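Local atomic coordinates of aldehyde dehydrogenase (Staphylococcus aureus, PDB entry 6K0Z), a protein that oxidises the aldehyde 4,4'-diaponeurosporen-4-al to 4,4'-diaponeurosporenoic acid, a step in making the carotenoid staphyloxanthin, very probably with NAD+ as cofactor. Residues Thr57-Asn62 with Glu148-Val153; Ala68-Ile73 with Asn122-Leu127; Asp227-Ile232 with Leu375-Glu380; Val259-Lys264 with Thr353-Asp358. The protein carries 1 engineered substitution. All coordinates share one frame; numbering follows the deposited sequence.

How the contacts relate
The four contacts form two pairs in separate parts of the fold. Contacts 1 and 2, centres 12 Å apart, touch: K61 of contact 1 forms a salt bridge with E70 of contact 2, and P124 packs on T150 and V153. They join the consecutive helices 48-59 and 63-89 to the starts of helices 151-164 and 126-138, and along the chain contact 2 falls between the two halves of contact 1. Contacts 3 and 4, centres 11 Å apart, touch through D227 and Y354; they come later and lie on a second sheet, where neighbouring parallel strands end; here contact 4 falls between the halves of contact 3. Centres of different pairs are 31 to 39 Å apart. Contact 2 approaches the predicted active site.

Contact 1 of 4, residues Thr57-Asn62 with Glu148-Val153; sequences TDLGKN and ELTPNV
A side chain at the end of one helix reaches the start of another in this contact: D58, in the last turn of helix 48-59, extends its carboxylate to the first turn of helix 151-164. The contact is partly buried, between these two helices of the aldehyde dehydrogenase fold, away from the predicted active-site residues. A hydrogen bond runs from V153 N to D58 OD2, 3.0 Å long and fairly straight at 162°, with the N-H meeting the oxygen nearly along its C-O axis. D58 CG stands beside its own backbone N and anti to its carbonyl carbon (chi1 -69°), which carries the carboxylate across to the helix start. A carboxylate at the N-terminal turn faces the positive end of the helix dipole, which probably favours its charged form.

T150 to V153 surround the carboxylate. T150 CB lies 3.5 Å from D58 OD2, and T150 CG2 continues onto L59 CG at 4.2 Å. P151 CD approaches the other oxygen, D58 OD1, at 3.6 Å, while V153 CG2 packs against OD2. N152 lays its amide almost parallel to the carboxylate, the planes 9° apart; its OD1 is 3.4 Å from D58 OD1, two acceptors that do not bond.

Beyond D58 the helix ends, G60 leaving helical geometry with positive phi. V153 also touches A54 and L55 of helix 48-59. L59, T150 and V153 all pack on P124 in the loop before helix 126-138, and K61 forms a salt bridge with E70 of helix 63-89.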
loop_
_atom_site.group_PDB
_atom_site.type_symbol
_atom_site.label_atom_id
_atom_site.label_comp_id
_atom_site.label_asym_id
_atom_site.label_seq_id
_atom_site.Cartn_x
_atom_site.Cartn_y
_atom_site.Cartn_z
ATOM N N THR A 57 8.749 16.936 30.985
ATOM C CA THR A 57 10.142 17.381 31.031
ATOM C C THR A 57 10.752 17.485 29.637
ATOM O O THR A 57 11.689 18.264 29.427
ATOM C CB THR A 57 11.022 16.467 31.897
ATOM O OG1 THR A 57 11.374 15.282 31.165
ATOM C CG2 THR A 57 10.395 16.132 33.239
ATOM N N ASP A 58 10.253 16.712 28.675
ATOM C CA ASP A 58 10.803 16.756 27.325
ATOM C C ASP A 58 10.117 17.779 26.432
ATOM O O ASP A 58 10.784 18.395 25.590
ATOM C CB ASP A 58 10.714 15.378 26.665
ATOM C CG ASP A 58 11.650 14.366 27.294
ATOM O OD1 ASP A 58 12.658 14.773 27.918
ATOM O OD2 ASP A 58 11.393 13.155 27.129
ATOM N N LEU A 59 8.804 17.977 26.593
ATOM C CA LEU A 59 8.036 18.832 25.695
ATOM C C LEU A 59 7.194 19.879 26.414
ATOM O O LEU A 59 6.362 20.528 25.765
ATOM C CB LEU A 59 7.122 17.988 24.806
ATOM C CG LEU A 59 7.812 17.039 23.832
ATOM C CD1 LEU A 59 6.848 15.954 23.392
ATOM C CD2 LEU A 59 8.291 17.834 22.648
ATOM N N GLY A 60 7.372 20.055 27.724
ATOM C CA GLY A 60 6.570 20.995 28.486
ATOM C C GLY A 60 5.090 20.726 28.325
ATOM O O GLY A 60 4.259 21.632 28.436
ATOM N N LYS A 61 4.751 19.473 28.050
ATOM C CA LYS A 61 3.389 19.112 27.686
ATOM C C LYS A 61 2.557 18.905 28.943
ATOM O O LYS A 61 2.837 18.000 29.737
ATOM C CB LYS A 61 3.396 17.856 26.820
ATOM C CG LYS A 61 2.200 17.766 25.884
ATOM C CD LYS A 61 2.188 16.477 25.079
ATOM C CE LYS A 61 3.123 16.551 23.888
ATOM N NZ LYS A 61 2.650 15.696 22.762
ATOM N N ASN A 62 1.540 19.743 29.119
ATOM C CA ASN A 62 0.708 19.689 30.309
ATOM C C ASN A 62 -0.166 18.439 30.310
ATOM O O ASN A 62 -0.441 17.833 29.271
ATOM C CB ASN A 62 -0.150 20.945 30.413
ATOM C CG ASN A 62 0.586 22.085 31.079
ATOM O OD1 ASN A 62 0.676 23.183 30.535
ATOM N ND2 ASN A 62 1.129 21.827 32.264
ATOM N N GLU A 148 15.338 9.918 20.185
ATOM C CA GLU A 148 16.230 10.282 21.274
ATOM C C GLU A 148 16.257 11.788 21.515
ATOM O O GLU A 148 17.030 12.255 22.359
ATOM C CB GLU A 148 17.649 9.761 21.010
ATOM C CG GLU A 148 18.442 10.551 19.976
ATOM C CD GLU A 148 19.911 10.104 19.877
ATOM O OE1 GLU A 148 20.647 10.664 19.028
ATOM O OE2 GLU A 148 20.333 9.199 20.640
ATOM N N LEU A 149 15.431 12.558 20.799
ATOM C CA LEU A 149 15.287 13.970 21.135
ATOM C C LEU A 149 14.432 14.151 22.379
ATOM O O LEU A 149 14.606 15.130 23.112
ATOM C CB LEU A 149 14.691 14.749 19.967
ATOM C CG LEU A 149 15.327 14.607 18.588
ATOM C CD1 LEU A 149 14.746 15.682 17.679
ATOM C CD2 LEU A 149 16.857 14.654 18.633
ATOM N N THR A 150 13.504 13.231 22.625
ATOM C CA THR A 150 12.757 13.177 23.874
ATOM C C THR A 150 13.266 11.986 24.677
ATOM O O THR A 150 12.620 10.929 24.704
ATOM C CB THR A 150 11.257 13.061 23.606
ATOM O OG1 THR A 150 11.006 11.888 22.827
ATOM C CG2 THR A 150 10.755 14.280 22.842
ATOM N N PRO A 151 14.412 12.125 25.351
ATOM C CA PRO A 151 15.113 10.932 25.865
ATOM C C PRO A 151 14.394 10.235 27.007
ATOM O O PRO A 151 14.392 8.998 27.068
ATOM C CB PRO A 151 16.475 11.493 26.311
ATOM C CG PRO A 151 16.539 12.911 25.746
ATOM C CD PRO A 151 15.128 13.371 25.665
ATOM N N ASN A 152 13.803 10.990 27.929
ATOM C CA ASN A 152 13.132 10.355 29.057
ATOM C C ASN A 152 11.871 9.635 28.608
ATOM O O ASN A 152 11.564 8.547 29.109
ATOM C CB ASN A 152 12.826 11.390 30.134
ATOM C CG ASN A 152 14.083 12.063 30.659
ATOM O OD1 ASN A 152 14.225 13.285 30.589
ATOM N ND2 ASN A 152 15.009 11.263 31.185
ATOM N N VAL A 153 11.140 10.208 27.647
ATOM C CA VAL A 153 10.019 9.479 27.059
ATOM C C VAL A 153 10.513 8.182 26.439
ATOM O O VAL A 153 9.906 7.119 26.618
ATOM C CB VAL A 153 9.279 10.347 26.029
ATOM C CG1 VAL A 153 8.218 9.521 25.352
ATOM C CG2 VAL A 153 8.649 11.537 26.700
#

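Contact 2 of 4, residues Ala68-Ile73 with Asn122-Leu127; sequences ATEIGI and NYPFQL
With chi1 at -48° the E70 chain leaves its helix, 63-89, on the side of its own N, and a bend at chi2 (-109°) swings the carboxylate over to F125 and Q126. Here the acidic group meets the backbone N-H groups of these two residues, where the chain leads into helix 126-138 of the aldehyde dehydrogenase fold, close to the predicted active site: the side chain of N122 is about 5 Å from that of S251. Q126 N donates to E70 OE2 over 2.6 Å, with an N-H...O angle of 165°, and F125 N adds a weak, more bent bond to the same oxygen at 3.0 Å. The other oxygen, OE1, lies 3.2 Å from P124 CD and forms a salt bridge with K61, so the buried carboxylate is held at both oxygens and is probably charged.

Van der Waals contacts flank it. The edge of the Y123 ring meets T69, CE2 lying 3.6 Å from T69 CB, while T69 OG1 bonds to E65 O. F125 turns the edge of its ring to the E70 backbone, its CD2 3.2 Å from E70 O. Further along the helix, I73 CG2 touches the amide oxygen Q126 OE1 at 3.3 Å.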
loop_
_atom_site.group_PDB
_atom_site.type_symbol
_atom_site.label_atom_id
_atom_site.label_comp_id
_atom_site.label_asym_id
_atom_site.label_seq_id
_atom_site.Cartn_x
_atom_site.Cartn_y
_atom_site.Cartn_z
ATOM N N ALA A 68 -4.580 13.433 26.497
ATOM C CA ALA A 68 -5.536 13.282 25.409
ATOM C C ALA A 68 -4.860 12.921 24.090
ATOM O O ALA A 68 -5.461 12.228 23.262
ATOM C CB ALA A 68 -6.358 14.561 25.260
ATOM N N THR A 69 -3.623 13.368 23.869
ATOM C CA THR A 69 -2.940 13.147 22.598
ATOM C C THR A 69 -2.062 11.909 22.582
ATOM O O THR A 69 -1.679 11.460 21.493
ATOM C CB THR A 69 -2.062 14.351 22.237
ATOM O OG1 THR A 69 -1.386 14.819 23.408
ATOM C CG2 THR A 69 -2.892 15.472 21.644
ATOM N N GLU A 70 -1.719 11.364 23.744
ATOM C CA GLU A 70 -0.729 10.299 23.833
ATOM C C GLU A 70 -1.219 9.080 24.597
ATOM O O GLU A 70 -0.923 7.944 24.199
ATOM C CB GLU A 70 0.550 10.835 24.490
ATOM C CG GLU A 70 1.008 12.138 23.900
ATOM C CD GLU A 70 2.272 11.964 23.081
ATOM O OE1 GLU A 70 2.977 12.962 22.894
ATOM O OE2 GLU A 70 2.542 10.836 22.618
ATOM N N ILE A 71 -1.957 9.277 25.687
ATOM C CA ILE A 71 -2.354 8.156 26.526
ATOM C C ILE A 71 -3.793 7.755 26.229
ATOM O O ILE A 71 -4.075 6.589 25.931
ATOM C CB ILE A 71 -2.170 8.489 28.015
ATOM C CG1 ILE A 71 -0.738 8.957 28.268
ATOM C CG2 ILE A 71 -2.508 7.282 28.861
ATOM C CD1 ILE A 71 -0.428 9.163 29.728
ATOM N N GLY A 72 -4.714 8.711 26.313
ATOM C CA GLY A 72 -6.120 8.364 26.189
ATOM C C GLY A 72 -6.455 7.816 24.818
ATOM O O GLY A 72 -7.188 6.832 24.690
ATOM N N ILE A 73 -5.903 8.438 23.779
ATOM C CA ILE A 73 -6.181 8.026 22.407
ATOM C C ILE A 73 -5.715 6.590 22.161
ATOM O O ILE A 73 -6.349 5.835 21.414
ATOM C CB ILE A 73 -5.523 9.018 21.433
ATOM C CG1 ILE A 73 -5.841 8.648 19.983
ATOM C CG2 ILE A 73 -4.014 9.100 21.696
ATOM C CD1 ILE A 73 -7.287 8.929 19.589
ATOM N N ASN A 122 7.737 14.532 18.421
ATOM C CA ASN A 122 6.724 15.512 18.794
ATOM C C ASN A 122 5.513 14.893 19.475
ATOM O O ASN A 122 4.917 15.526 20.356
ATOM C CB ASN A 122 6.292 16.303 17.560
ATOM C CG ASN A 122 5.716 15.420 16.488
ATOM O OD1 ASN A 122 6.257 14.354 16.188
ATOM N ND2 ASN A 122 4.608 15.856 15.896
ATOM N N TYR A 123 5.126 13.682 19.085
ATOM C CA TYR A 123 4.149 12.880 19.815
ATOM C C TYR A 123 4.836 11.564 20.137
ATOM O O TYR A 123 4.476 10.512 19.595
ATOM C CB TYR A 123 2.871 12.650 19.016
ATOM C CG TYR A 123 2.015 13.879 18.893
ATOM C CD1 TYR A 123 2.442 14.971 18.151
ATOM C CD2 TYR A 123 0.776 13.949 19.505
ATOM C CE1 TYR A 123 1.664 16.098 18.029
ATOM C CE2 TYR A 123 -0.014 15.077 19.387
ATOM C CZ TYR A 123 0.438 16.149 18.648
ATOM O OH TYR A 123 -0.329 17.283 18.515
ATOM N N PRO A 124 5.831 11.597 21.022
ATOM C CA PRO A 124 6.761 10.464 21.134
ATOM C C PRO A 124 6.096 9.172 21.534
ATOM O O PRO A 124 6.563 8.099 21.137
ATOM C CB PRO A 124 7.752 10.919 22.212
ATOM C CG PRO A 124 7.466 12.341 22.476
ATOM C CD PRO A 124 6.071 12.621 22.046
ATOM N N PHE A 125 5.030 9.238 22.324
ATOM C CA PHE A 125 4.354 8.041 22.805
ATOM C C PHE A 125 3.278 7.586 21.830
ATOM O O PHE A 125 3.209 6.404 21.479
ATOM C CB PHE A 125 3.748 8.311 24.184
ATOM C CG PHE A 125 3.294 7.077 24.896
ATOM C CD1 PHE A 125 4.175 6.361 25.690
ATOM C CD2 PHE A 125 1.985 6.633 24.782
ATOM C CE1 PHE A 125 3.759 5.220 26.361
ATOM C CE2 PHE A 125 1.562 5.489 25.447
ATOM C CZ PHE A 125 2.453 4.780 26.236
ATOM N N GLN A 126 2.434 8.522 21.401
ATOM C CA GLN A 126 1.359 8.219 20.467
ATOM C C GLN A 126 1.876 7.476 19.236
ATOM O O GLN A 126 1.363 6.412 18.874
ATOM C CB GLN A 126 0.663 9.529 20.090
ATOM C CG GLN A 126 0.057 9.586 18.699
ATOM C CD GLN A 126 -1.284 8.904 18.620
ATOM O OE1 GLN A 126 -1.685 8.183 19.538
ATOM N NE2 GLN A 126 -1.987 9.119 17.514
ATOM N N LEU A 127 2.917 8.008 18.598
ATOM C CA LEU A 127 3.360 7.463 17.321
ATOM C C LEU A 127 4.195 6.198 17.469
ATOM O O LEU A 127 4.479 5.544 16.466
ATOM C CB LEU A 127 4.117 8.530 16.534
ATOM C CG LEU A 127 3.341 9.835 16.410
ATOM C CD1 LEU A 127 4.281 11.027 16.282
ATOM C CD2 LEU A 127 2.358 9.760 15.243
#

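Contact 3 of 4, residues Asp227-Ile232 with Leu375-Glu380; sequences DETANI and LFSEDE
T229 OG1 accepts a hydrogen bond from E378 N across the contact, 2.9 Å long with an N-H...O angle of 144°, and other polar atoms gather close to that hydroxyl: D379 N is 3.2 Å away and S377 OG 3.3 Å. The oxygen sits between T229's own backbone N and carbonyl carbon (chi1 85°), a rotation that turns it toward the turn at 377-379. S377 OG, for its part, donates to D227 OD2, coming from above the carboxylate plane. S377 OG also accepts from D379 N at 2.9 Å, forming an ST turn. One serine hydroxyl thus ties the D227 side chain to the backbone just before helix 380-389.

Both segments leave neighbouring parallel strands, 223-226 and 372-376, as they pass into loops leading to helices. This strand-loop-helix pattern belongs to the alpha/beta sheet of the fold. The strand pairing carries on for one more bond, from D227 N to F376 O, 2.9 Å and close to straight at 160°. After it, D227 to A230 form a type I turn that brings T229 over the other segment, and A230 CB settles 3.5 Å from F376 O.

The aliphatic part of E378 lies against the turn, with CB and CG both close to T229 O. E378 OE1 bonds to T442 OG1 of the second subunit, so this loop also takes part in the dimer contact. L375 CD1 reaches D227 CB at 4.2 Å, while the F376 ring packs on A235, R238 and I239 of helix 232-244.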
loop_
_atom_site.group_PDB
_atom_site.type_symbol
_atom_site.label_atom_id
_atom_site.label_comp_id
_atom_site.label_asym_id
_atom_site.label_seq_id
_atom_site.Cartn_x
_atom_site.Cartn_y
_atom_site.Cartn_z
ATOM N N ASP A 227 -12.261 31.867 4.083
ATOM C CA ASP A 227 -12.966 32.325 2.898
ATOM C C ASP A 227 -13.875 33.506 3.227
ATOM O O ASP A 227 -14.262 33.720 4.378
ATOM C CB ASP A 227 -13.757 31.153 2.313
ATOM C CG ASP A 227 -14.477 31.496 1.037
ATOM O OD1 ASP A 227 -13.808 31.866 0.043
ATOM O OD2 ASP A 227 -15.720 31.352 1.025
ATOM N N GLU A 228 -14.205 34.278 2.183
ATOM C CA GLU A 228 -15.013 35.488 2.326
ATOM C C GLU A 228 -16.311 35.252 3.093
ATOM O O GLU A 228 -16.862 36.198 3.663
ATOM C CB GLU A 228 -15.318 36.067 0.937
ATOM C CG GLU A 228 -16.036 35.095 0.004
ATOM C CD GLU A 228 -16.257 35.649 -1.398
ATOM O OE1 GLU A 228 -16.056 36.863 -1.612
ATOM O OE2 GLU A 228 -16.638 34.863 -2.291
ATOM N N THR A 229 -16.809 34.018 3.131
ATOM C CA THR A 229 -18.064 33.705 3.796
ATOM C C THR A 229 -17.860 33.063 5.165
ATOM O O THR A 229 -18.780 32.417 5.678
ATOM C CB THR A 229 -18.903 32.783 2.913
ATOM O OG1 THR A 229 -18.499 31.424 3.133
ATOM C CG2 THR A 229 -18.694 33.119 1.448
ATOM N N ALA A 230 -16.689 33.231 5.773
ATOM C CA ALA A 230 -16.331 32.419 6.928
ATOM C C ALA A 230 -17.020 32.898 8.202
ATOM O O ALA A 230 -17.548 34.007 8.282
ATOM C CB ALA A 230 -14.818 32.424 7.144
ATOM N N ASN A 231 -16.958 32.062 9.212
ATOM C CA ASN A 231 -17.456 32.442 10.490
ATOM C C ASN A 231 -16.194 32.720 11.228
ATOM O O ASN A 231 -15.757 31.932 12.003
ATOM C CB ASN A 231 -18.219 31.323 11.166
ATOM C CG ASN A 231 -18.623 31.666 12.583
ATOM O OD1 ASN A 231 -17.906 32.340 13.310
ATOM N ND2 ASN A 231 -19.776 31.191 12.977
ATOM N N ILE A 232 -15.613 33.883 11.038
ATOM C CA ILE A 232 -14.346 34.229 11.686
ATOM C C ILE A 232 -14.162 33.960 13.180
ATOM O O ILE A 232 -13.074 33.688 13.608
ATOM C CB ILE A 232 -13.949 35.691 11.389
ATOM C CG1 ILE A 232 -13.768 35.903 9.903
ATOM C CG2 ILE A 232 -12.650 36.043 12.068
ATOM C CD1 ILE A 232 -15.056 35.848 9.141
ATOM N N LEU A 375 -10.283 24.257 5.318
ATOM C CA LEU A 375 -11.039 25.338 4.704
ATOM C C LEU A 375 -12.105 25.809 5.676
ATOM O O LEU A 375 -12.906 25.005 6.165
ATOM C CB LEU A 375 -11.688 24.903 3.388
ATOM C CG LEU A 375 -12.841 25.789 2.891
ATOM C CD1 LEU A 375 -12.374 27.197 2.558
ATOM C CD2 LEU A 375 -13.495 25.166 1.677
ATOM N N PHE A 376 -12.115 27.101 5.954
ATOM C CA PHE A 376 -13.157 27.710 6.771
ATOM C C PHE A 376 -14.037 28.543 5.848
ATOM O O PHE A 376 -13.651 29.635 5.420
ATOM C CB PHE A 376 -12.545 28.526 7.903
ATOM C CG PHE A 376 -12.080 27.681 9.051
ATOM C CD1 PHE A 376 -12.976 27.256 10.020
ATOM C CD2 PHE A 376 -10.760 27.278 9.141
ATOM C CE1 PHE A 376 -12.555 26.469 11.073
ATOM C CE2 PHE A 376 -10.339 26.482 10.192
ATOM C CZ PHE A 376 -11.234 26.081 11.159
ATOM N N SER A 377 -15.210 28.004 5.523
ATOM C CA SER A 377 -16.130 28.649 4.600
ATOM C C SER A 377 -17.531 28.109 4.828
ATOM O O SER A 377 -17.715 26.939 5.187
ATOM C CB SER A 377 -15.734 28.422 3.142
ATOM O OG SER A 377 -16.821 28.718 2.278
ATOM N N GLU A 378 -18.512 28.979 4.602
ATOM C CA GLU A 378 -19.915 28.600 4.618
ATOM C C GLU A 378 -20.482 28.400 3.222
ATOM O O GLU A 378 -21.665 28.064 3.089
ATOM C CB GLU A 378 -20.748 29.654 5.359
ATOM C CG GLU A 378 -20.476 29.750 6.858
ATOM C CD GLU A 378 -20.726 28.435 7.591
ATOM O OE1 GLU A 378 -20.188 28.257 8.698
ATOM O OE2 GLU A 378 -21.469 27.580 7.072
ATOM N N ASP A 379 -19.673 28.596 2.183
ATOM C CA ASP A 379 -20.144 28.480 0.812
ATOM C C ASP A 379 -19.926 27.062 0.308
ATOM O O ASP A 379 -18.806 26.547 0.355
ATOM C CB ASP A 379 -19.427 29.473 -0.098
ATOM C CG ASP A 379 -19.948 29.419 -1.512
ATOM O OD1 ASP A 379 -21.126 29.042 -1.689
ATOM O OD2 ASP A 379 -19.194 29.759 -2.444
ATOM N N GLU A 380 -20.994 26.448 -0.203
ATOM C CA GLU A 380 -20.944 25.043 -0.584
ATOM C C GLU A 380 -20.187 24.829 -1.889
ATOM O O GLU A 380 -19.366 23.910 -1.984
ATOM C CB GLU A 380 -22.358 24.481 -0.688
ATOM C CG GLU A 380 -22.425 23.079 -1.251
ATOM C CD GLU A 380 -23.774 22.430 -1.005
ATOM O OE1 GLU A 380 -24.504 22.182 -1.990
ATOM O OE2 GLU A 380 -24.107 22.176 0.176
#

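Contact 4 of 4, residues Val259-Lys264 with Thr353-Asp358; sequences VHESVK and TYQSLD
Two neighbouring parallel strands, 256-260 and 348-354, end together within their sheet, and H260 and Y354 meet where they part. The Y354 ring lies over the backbone of H260: its CG is wedged between its own N and carbonyl carbon (chi1 83°), which folds the ring back across the neighbouring strand. H260 CA makes a CH-pi contact with one face, 3.8 Å from the ring centroid, and the imidazole turns an edge to the face of the Y354 ring in a T-shaped stack, ring planes 85° apart. S262 N donates to H260 ND1, which helps fix the imidazole's rotation.

The backbone pairing is that of parallel strands in an alpha/beta sheet: V259 O accepts from Y354 N, and E261 N gives to Y354 O at 2.8 Å, so the chain of one strand is bonded before and after H260.

Outside this core the E261 and Q355 chains run alongside each other in the same direction. Q355 NE2 donates over 2.8 Å to the syn lone pair of E261 OE1, the oxygen lying in the Q355 amide plane, although carboxylate and amide planes are 70° apart. K264 CE rests 3.4 Å from T353 CG2, while K264 NZ continues to D331 as a salt bridge.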
loop_
_atom_site.group_PDB
_atom_site.type_symbol
_atom_site.label_atom_id
_atom_site.label_comp_id
_atom_site.label_asym_id
_atom_site.label_seq_id
_atom_site.Cartn_x
_atom_site.Cartn_y
_atom_site.Cartn_z
ATOM N N VAL A 259 -5.998 33.768 3.719
ATOM C CA VAL A 259 -7.194 34.484 4.145
ATOM C C VAL A 259 -7.583 35.478 3.059
ATOM O O VAL A 259 -6.726 36.191 2.520
ATOM C CB VAL A 259 -6.979 35.185 5.499
ATOM C CG1 VAL A 259 -5.801 36.131 5.441
ATOM C CG2 VAL A 259 -8.219 35.925 5.918
ATOM N N HIS A 260 -8.872 35.508 2.729
ATOM C CA HIS A 260 -9.365 36.425 1.717
ATOM C C HIS A 260 -9.061 37.863 2.121
ATOM O O HIS A 260 -9.010 38.201 3.307
ATOM C CB HIS A 260 -10.867 36.224 1.516
ATOM C CG HIS A 260 -11.451 37.074 0.433
ATOM N ND1 HIS A 260 -11.768 38.402 0.618
ATOM C CD2 HIS A 260 -11.773 36.786 -0.851
ATOM C CE1 HIS A 260 -12.260 38.896 -0.504
ATOM N NE2 HIS A 260 -12.274 37.935 -1.411
ATOM N N GLU A 261 -8.831 38.708 1.115
ATOM C CA GLU A 261 -8.468 40.103 1.337
ATOM C C GLU A 261 -9.387 40.794 2.339
ATOM O O GLU A 261 -8.930 41.379 3.327
ATOM C CB GLU A 261 -8.496 40.847 -0.001
ATOM C CG GLU A 261 -7.311 41.735 -0.259
ATOM C CD GLU A 261 -7.123 41.992 -1.734
ATOM O OE1 GLU A 261 -6.039 41.660 -2.267
ATOM O OE2 GLU A 261 -8.070 42.506 -2.371
ATOM N N SER A 262 -10.696 40.714 2.094
ATOM C CA SER A 262 -11.660 41.493 2.863
ATOM C C SER A 262 -11.618 41.160 4.354
ATOM O O SER A 262 -11.634 42.064 5.197
ATOM C CB SER A 262 -13.063 41.269 2.303
ATOM O OG SER A 262 -13.484 39.933 2.500
ATOM N N VAL A 263 -11.571 39.870 4.706
ATOM C CA VAL A 263 -11.697 39.461 6.105
ATOM C C VAL A 263 -10.366 39.422 6.845
ATOM O O VAL A 263 -10.337 39.071 8.033
ATOM C CB VAL A 263 -12.352 38.071 6.208
ATOM C CG1 VAL A 263 -13.721 38.076 5.545
ATOM C CG2 VAL A 263 -11.457 37.042 5.567
ATOM N N LYS A 264 -9.272 39.799 6.189
ATOM C CA LYS A 264 -7.940 39.505 6.706
ATOM C C LYS A 264 -7.681 40.164 8.061
ATOM O O LYS A 264 -7.070 39.556 8.947
ATOM C CB LYS A 264 -6.905 39.939 5.675
ATOM C CG LYS A 264 -5.500 39.636 6.058
ATOM C CD LYS A 264 -4.726 40.915 6.055
ATOM C CE LYS A 264 -3.271 40.645 5.882
ATOM N NZ LYS A 264 -2.480 41.880 6.119
ATOM N N THR A 353 -2.578 36.901 2.162
ATOM C CA THR A 353 -3.846 37.374 1.621
ATOM C C THR A 353 -4.079 36.820 0.221
ATOM O O THR A 353 -3.134 36.573 -0.536
ATOM C CB THR A 353 -3.888 38.905 1.585
ATOM O OG1 THR A 353 -3.351 39.389 0.345
ATOM C CG2 THR A 353 -3.055 39.472 2.704
ATOM N N TYR A 354 -5.348 36.626 -0.120
ATOM C CA TYR A 354 -5.708 36.208 -1.466
ATOM C C TYR A 354 -6.969 36.943 -1.889
ATOM O O TYR A 354 -7.784 37.342 -1.052
ATOM C CB TYR A 354 -5.896 34.680 -1.569
ATOM C CG TYR A 354 -7.255 34.165 -1.141
ATOM C CD1 TYR A 354 -8.307 34.085 -2.045
ATOM C CD2 TYR A 354 -7.478 33.731 0.162
ATOM C CE1 TYR A 354 -9.547 33.612 -1.662
ATOM C CE2 TYR A 354 -8.713 33.249 0.554
ATOM C CZ TYR A 354 -9.745 33.196 -0.359
ATOM O OH TYR A 354 -10.976 32.720 0.034
ATOM N N GLN A 355 -7.115 37.121 -3.203
ATOM C CA GLN A 355 -8.259 37.815 -3.783
ATOM C C GLN A 355 -9.306 36.843 -4.315
ATOM O O GLN A 355 -10.442 36.812 -3.829
ATOM C CB GLN A 355 -7.791 38.750 -4.907
ATOM C CG GLN A 355 -7.603 40.186 -4.471
ATOM C CD GLN A 355 -6.955 41.064 -5.531
ATOM O OE1 GLN A 355 -7.232 40.933 -6.726
ATOM N NE2 GLN A 355 -6.090 41.973 -5.094
ATOM N N SER A 356 -8.942 36.060 -5.320
ATOM C CA SER A 356 -9.820 35.084 -5.937
ATOM C C SER A 356 -9.540 33.705 -5.360
ATOM O O SER A 356 -8.417 33.402 -4.952
ATOM C CB SER A 356 -9.621 35.069 -7.454
ATOM O OG SER A 356 -9.898 33.798 -7.997
ATOM N N LEU A 357 -10.574 32.863 -5.321
ATOM C CA LEU A 357 -10.367 31.510 -4.817
ATOM C C LEU A 357 -9.462 30.707 -5.740
ATOM O O LEU A 357 -8.727 29.827 -5.278
ATOM C CB LEU A 357 -11.704 30.788 -4.636
ATOM C CG LEU A 357 -11.636 29.540 -3.751
ATOM C CD1 LEU A 357 -11.662 29.927 -2.276
ATOM C CD2 LEU A 357 -12.745 28.553 -4.080
ATOM N N ASP A 358 -9.505 30.990 -7.042
ATOM C CA ASP A 358 -8.641 30.289 -7.985
ATOM C C ASP A 358 -7.167 30.476 -7.638
ATOM O O ASP A 358 -6.365 29.550 -7.809
ATOM C CB ASP A 358 -8.931 30.770 -9.407
ATOM C CG ASP A 358 -10.378 30.552 -9.810
ATOM O OD1 ASP A 358 -10.901 29.441 -9.567
ATOM O OD2 ASP A 358 -10.995 31.491 -10.360
#